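O-succinylbenzoate synthase (Synechococcus elongatus, PDB 2OZT) catalyses the metal-dependent dehydration of 2-succinyl-6-hydroxy-2,4-cyclohexadiene-1-carboxylate to 2-succinylbenzoate, a step on the way to phylloquinone. Local coordinates at residues A[32-35]-A[41-44]; A[75-80]-A[89-94]. All coordinates share one frame; numbering follows the deposited sequence.

Contact 1 comes first along the chain and is complete before contact 2 begins. It joins strands 23-36 and 42-47 at one edge of the antiparallel sheet, whereas contact 2 sets Met-77 and Ile-80, at the two ends of a type I turn, against helix 85-97. Both lie in the MenC N-terminal domain, with centres about 13 Å apart, away from the metal site of the barrel domain. Helix 85-97 carries one side of contact 2 and packs on the hairpin of contact 1: Leu-33 CD1 lies 3.8 Å from Phe-91 CD1, and Leu-35 and Tyr-44 pack against Ala-94. Phe-91 thus touches both Leu-33 and the 75-80 segment, tying sheet and helices into one capping domain.

Contact 1 (A[32-35]-A[41-44]); sequences YLRL and QVGY
Leu-35 and Gly-43 face each other as an antiparallel hydrogen-bonded pair, each using both its backbone N-H and its C=O. Leu-35 N donates to Gly-43 O at 2.8 Å, nearly straight at 171°, and Gly-43 N returns a bond of 2.8 Å to Leu-35 O. The carbonyls also receive CA-H...O contacts, Val-42 CA standing 3.1 Å from Leu-35 O. Leu-35, bulky and apolar, turns to the face covered by helix 85-97, where Gly-43 adds no side chain.

On the other face Arg-34 and Tyr-44, a non-hydrogen-bonded pair, run side by side in the same direction. Their backbones bond outward, Tyr-44 N to Ser-97 OG and Arg-34 to Gln-6 of strand 3-20. With CG anti to the backbone N (chi1 -179°) and the chain extended to NE, Arg-34 lays its methylenes along the tyrosine, CG 3.6 Å from Tyr-44 CE1. Its guanidinium stands almost perpendicular to the ring (83°), and Val-42 CG2 sits over one guanidinium face near its rim, 3.6 Å from Arg-34 NH2. Salt bridges match the charge, NH1 to Glu-36 OE1 and NH2 to Glu-316 OE2; Glu-316 OE1 is hydrogen-bonded to Tyr-44 OH. Shortened to alanine, this position is likely to leave Glu-36 and Glu-316 without their cationic mate and open a gap beside Tyr-44 CE1.

The arrangement is a beta hairpin at the edge of the enolase-type N-terminal capping domain.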
loop_
_atom_site.group_PDB
_atom_site.type_symbol
_atom_site.label_atom_id
_atom_site.label_comp_id
_atom_site.label_asym_id
_atom_site.label_seq_id
_atom_site.Cartn_x
_atom_site.Cartn_y
_atom_site.Cartn_z
ATOM N N TYR A 32 -3.987 12.125 13.362
ATOM C CA TYR A 32 -3.128 11.437 14.359
ATOM C C TYR A 32 -3.867 11.255 15.666
ATOM O O TYR A 32 -4.563 12.157 16.126
ATOM C CB TYR A 32 -1.859 12.224 14.640
ATOM C CG TYR A 32 -0.959 12.384 13.441
ATOM C CD1 TYR A 32 -0.630 11.292 12.650
ATOM C CD2 TYR A 32 -0.434 13.625 13.095
ATOM C CE1 TYR A 32 0.169 11.425 11.557
ATOM C CE2 TYR A 32 0.402 13.769 11.980
ATOM C CZ TYR A 32 0.714 12.647 11.241
ATOM O OH TYR A 32 1.536 12.773 10.127
ATOM N N LEU A 33 -3.696 10.066 16.249
ATOM C CA LEU A 33 -4.285 9.721 17.547
ATOM C C LEU A 33 -3.173 9.638 18.568
ATOM O O LEU A 33 -2.125 9.085 18.293
ATOM C CB LEU A 33 -4.903 8.324 17.521
ATOM C CG LEU A 33 -6.014 8.129 16.489
ATOM C CD1 LEU A 33 -6.442 6.668 16.419
ATOM C CD2 LEU A 33 -7.219 8.999 16.733
ATOM N N ARG A 34 -3.458 10.179 19.763
ATOM C CA ARG A 34 -2.531 10.043 20.917
ATOM C C ARG A 34 -3.297 9.492 22.101
ATOM O O ARG A 34 -4.257 10.114 22.524
ATOM C CB ARG A 34 -1.920 11.395 21.232
ATOM C CG ARG A 34 -0.912 11.336 22.432
ATOM C CD ARG A 34 -0.418 12.726 22.759
ATOM N NE ARG A 34 0.650 12.782 23.791
ATOM C CZ ARG A 34 0.432 12.759 25.104
ATOM N NH1 ARG A 34 -0.784 12.609 25.616
ATOM N NH2 ARG A 34 1.486 12.827 25.923
ATOM N N LEU A 35 -2.823 8.349 22.639
ATOM C CA LEU A 35 -3.506 7.597 23.698
ATOM C C LEU A 35 -2.603 7.674 24.924
ATOM O O LEU A 35 -1.408 7.634 24.790
ATOM C CB LEU A 35 -3.674 6.139 23.265
ATOM C CG LEU A 35 -4.961 5.805 22.515
ATOM C CD1 LEU A 35 -5.118 6.650 21.226
ATOM C CD2 LEU A 35 -5.031 4.304 22.209
ATOM N N GLN A 41 1.856 6.325 30.205
ATOM C CA GLN A 41 2.370 5.626 28.995
ATOM C C GLN A 41 1.544 6.125 27.829
ATOM O O GLN A 41 0.369 6.390 28.004
ATOM C CB GLN A 41 2.229 4.133 29.104
ATOM C CG GLN A 41 3.087 3.558 30.250
ATOM C CD GLN A 41 2.947 2.090 30.311
ATOM O OE1 GLN A 41 3.905 1.359 30.090
ATOM N NE2 GLN A 41 1.751 1.632 30.602
ATOM N N VAL A 42 2.189 6.265 26.675
ATOM C CA VAL A 42 1.524 6.923 25.530
ATOM C C VAL A 42 1.606 6.010 24.316
ATOM O O VAL A 42 2.563 5.258 24.163
ATOM C CB VAL A 42 2.171 8.257 25.218
ATOM C CG1 VAL A 42 1.569 8.886 23.958
ATOM C CG2 VAL A 42 1.922 9.239 26.339
ATOM N N GLY A 43 0.567 6.051 23.481
ATOM C CA GLY A 43 0.625 5.326 22.189
ATOM C C GLY A 43 0.104 6.278 21.127
ATOM O O GLY A 43 -0.539 7.287 21.436
ATOM N N TYR A 44 0.422 5.946 19.870
ATOM C CA TYR A 44 0.032 6.820 18.727
ATOM C C TYR A 44 -0.450 5.994 17.557
ATOM O O TYR A 44 0.018 4.891 17.358
ATOM C CB TYR A 44 1.204 7.682 18.238
ATOM C CG TYR A 44 1.762 8.659 19.245
ATOM C CD1 TYR A 44 1.380 10.005 19.253
ATOM C CD2 TYR A 44 2.691 8.219 20.183
ATOM C CE1 TYR A 44 1.945 10.876 20.210
ATOM C CE2 TYR A 44 3.242 9.066 21.097
ATOM C CZ TYR A 44 2.872 10.369 21.110
ATOM O OH TYR A 44 3.477 11.145 22.096
#

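Contact 2 (A[75-80]-A[89-94]); sequences EIMATI and FGFATA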
loop_
_atom_site.group_PDB
_atom_site.type_symbol
_atom_site.label_atom_id
_atom_site.label_comp_id
_atom_site.label_asym_id
_atom_site.label_seq_id
_atom_site.Cartn_x
_atom_site.Cartn_y
_atom_site.Cartn_z
ATOM N N GLU A 75 -13.967 -2.988 23.714
ATOM C CA GLU A 75 -15.377 -3.036 23.335
ATOM C C GLU A 75 -15.846 -1.741 22.631
ATOM O O GLU A 75 -16.568 -1.802 21.623
ATOM C CB GLU A 75 -16.265 -3.408 24.536
ATOM C CG GLU A 75 -16.015 -2.626 25.826
ATOM C CD GLU A 75 -15.017 -3.267 26.827
ATOM O OE1 GLU A 75 -13.948 -3.797 26.416
ATOM O OE2 GLU A 75 -15.297 -3.193 28.057
ATOM N N ILE A 76 -15.399 -0.582 23.117
ATOM C CA ILE A 76 -15.670 0.683 22.401
ATOM C C ILE A 76 -15.042 0.658 20.988
ATOM O O ILE A 76 -15.694 1.016 19.988
ATOM C CB ILE A 76 -15.220 1.903 23.228
ATOM C CG1 ILE A 76 -16.217 2.133 24.385
ATOM C CG2 ILE A 76 -15.081 3.182 22.346
ATOM C CD1 ILE A 76 -15.715 3.053 25.447
HETATM N N MSE A 77 -13.805 0.199 20.884
HETATM C CA MSE A 77 -13.165 0.149 19.560
HETATM C C MSE A 77 -13.812 -0.852 18.609
HETATM O O MSE A 77 -13.783 -0.665 17.391
HETATM C CB MSE A 77 -11.661 -0.047 19.670
HETATM C CG MSE A 77 -10.976 1.206 20.206
HETATM SE SE MSE A 77 -9.094 0.962 20.409
HETATM C CE MSE A 77 -9.147 -0.614 21.572
ATOM N N ALA A 78 -14.459 -1.879 19.166
ATOM C CA ALA A 78 -15.217 -2.827 18.349
ATOM C C ALA A 78 -16.455 -2.202 17.708
ATOM O O ALA A 78 -16.999 -2.764 16.753
ATOM C CB ALA A 78 -15.574 -4.094 19.165
ATOM N N THR A 79 -16.864 -1.016 18.168
ATOM C CA THR A 79 -18.031 -0.337 17.586
ATOM C C THR A 79 -17.636 0.445 16.327
ATOM O O THR A 79 -18.501 0.932 15.602
ATOM C CB THR A 79 -18.753 0.609 18.576
ATOM O OG1 THR A 79 -17.906 1.711 18.915
ATOM C CG2 THR A 79 -19.141 -0.134 19.848
ATOM N N ILE A 80 -16.340 0.562 16.050
ATOM C CA ILE A 80 -15.933 1.297 14.836
ATOM C C ILE A 80 -16.466 0.583 13.584
ATOM O O ILE A 80 -16.217 -0.611 13.415
ATOM C CB ILE A 80 -14.407 1.491 14.753
ATOM C CG1 ILE A 80 -13.918 2.339 15.932
ATOM C CG2 ILE A 80 -14.037 2.176 13.379
ATOM C CD1 ILE A 80 -12.407 2.260 16.180
ATOM N N PHE A 89 -7.661 0.636 11.453
ATOM C CA PHE A 89 -6.202 0.512 11.522
ATOM C C PHE A 89 -5.624 1.501 12.516
ATOM O O PHE A 89 -4.788 1.143 13.378
ATOM C CB PHE A 89 -5.589 0.779 10.127
ATOM C CG PHE A 89 -4.104 1.030 10.144
ATOM C CD1 PHE A 89 -3.195 -0.010 10.090
ATOM C CD2 PHE A 89 -3.592 2.336 10.247
ATOM C CE1 PHE A 89 -1.830 0.210 10.062
ATOM C CE2 PHE A 89 -2.209 2.570 10.244
ATOM C CZ PHE A 89 -1.318 1.511 10.151
ATOM N N GLY A 90 -6.079 2.753 12.433
ATOM C CA GLY A 90 -5.499 3.760 13.332
ATOM C C GLY A 90 -5.728 3.470 14.808
ATOM O O GLY A 90 -4.766 3.547 15.597
ATOM N N PHE A 91 -6.970 3.132 15.147
ATOM C CA PHE A 91 -7.246 2.854 16.563
ATOM C C PHE A 91 -6.571 1.575 17.015
ATOM O O PHE A 91 -6.039 1.541 18.113
ATOM C CB PHE A 91 -8.729 2.822 16.807
ATOM C CG PHE A 91 -9.326 4.201 16.980
ATOM C CD1 PHE A 91 -9.196 4.853 18.234
ATOM C CD2 PHE A 91 -9.916 4.881 15.899
ATOM C CE1 PHE A 91 -9.735 6.137 18.426
ATOM C CE2 PHE A 91 -10.424 6.165 16.064
ATOM C CZ PHE A 91 -10.338 6.776 17.330
ATOM N N ALA A 92 -6.575 0.534 16.204
ATOM C CA ALA A 92 -5.972 -0.735 16.621
ATOM C C ALA A 92 -4.481 -0.595 16.841
ATOM O O ALA A 92 -3.918 -1.054 17.860
ATOM C CB ALA A 92 -6.280 -1.834 15.600
ATOM N N THR A 93 -3.795 0.081 15.930
ATOM C CA THR A 93 -2.349 0.286 16.061
ATOM C C THR A 93 -1.994 1.238 17.221
ATOM O O THR A 93 -0.993 1.033 17.913
ATOM C CB THR A 93 -1.688 0.698 14.702
ATOM O OG1 THR A 93 -2.281 1.906 14.231
ATOM C CG2 THR A 93 -1.845 -0.417 13.604
ATOM N N ALA A 94 -2.804 2.267 17.419
ATOM C CA ALA A 94 -2.573 3.155 18.541
ATOM C C ALA A 94 -2.686 2.353 19.834
ATOM O O ALA A 94 -1.817 2.488 20.703
ATOM C CB ALA A 94 -3.598 4.296 18.521
#
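Ile-80 places CG1 anti to its own carbonyl carbon (chi1 -63°) and extends on to CD1 (chi2 163°), which carries that methyl to Phe-91. Phe-91 likewise sets CG anti to its carbonyl carbon, and Ile-80 CD1 comes obliquely to the CG-CD2 end of the ring, 3.6 Å from Phe-91 CD2 and 3.8 Å from Phe-91 CB. Met-77, present as selenomethionine, is straight at chi2 and bends at chi3 (-56°). Met-77 SE lies 4.1 Å from Phe-91 CB and 3.9 Å from Phe-91 O. A long unbranched side chain suits this place: its bend sets SE beside the helix backbone at Phe-91, and the residue also touches Trp-95.

The type I turn from Met-77 to Ile-80 brings both side chains to bear on one residue. Ile-80 N closes it on Met-77 O (3.1 Å), and just before it Ile-76 O accepts from both Thr-79 N and Thr-79 OG1, the hydroxyl in the carbonyl plane. Phe-91 also packs on Leu-64 and Cys-65 and meets Trp-5 edge-to-face.

No hydrogen bond spans this small apolar contact (146 Å² buried in all), consistent with cohesion by dispersion, Phe-91 meeting one partner with its ring and the other near its backbone.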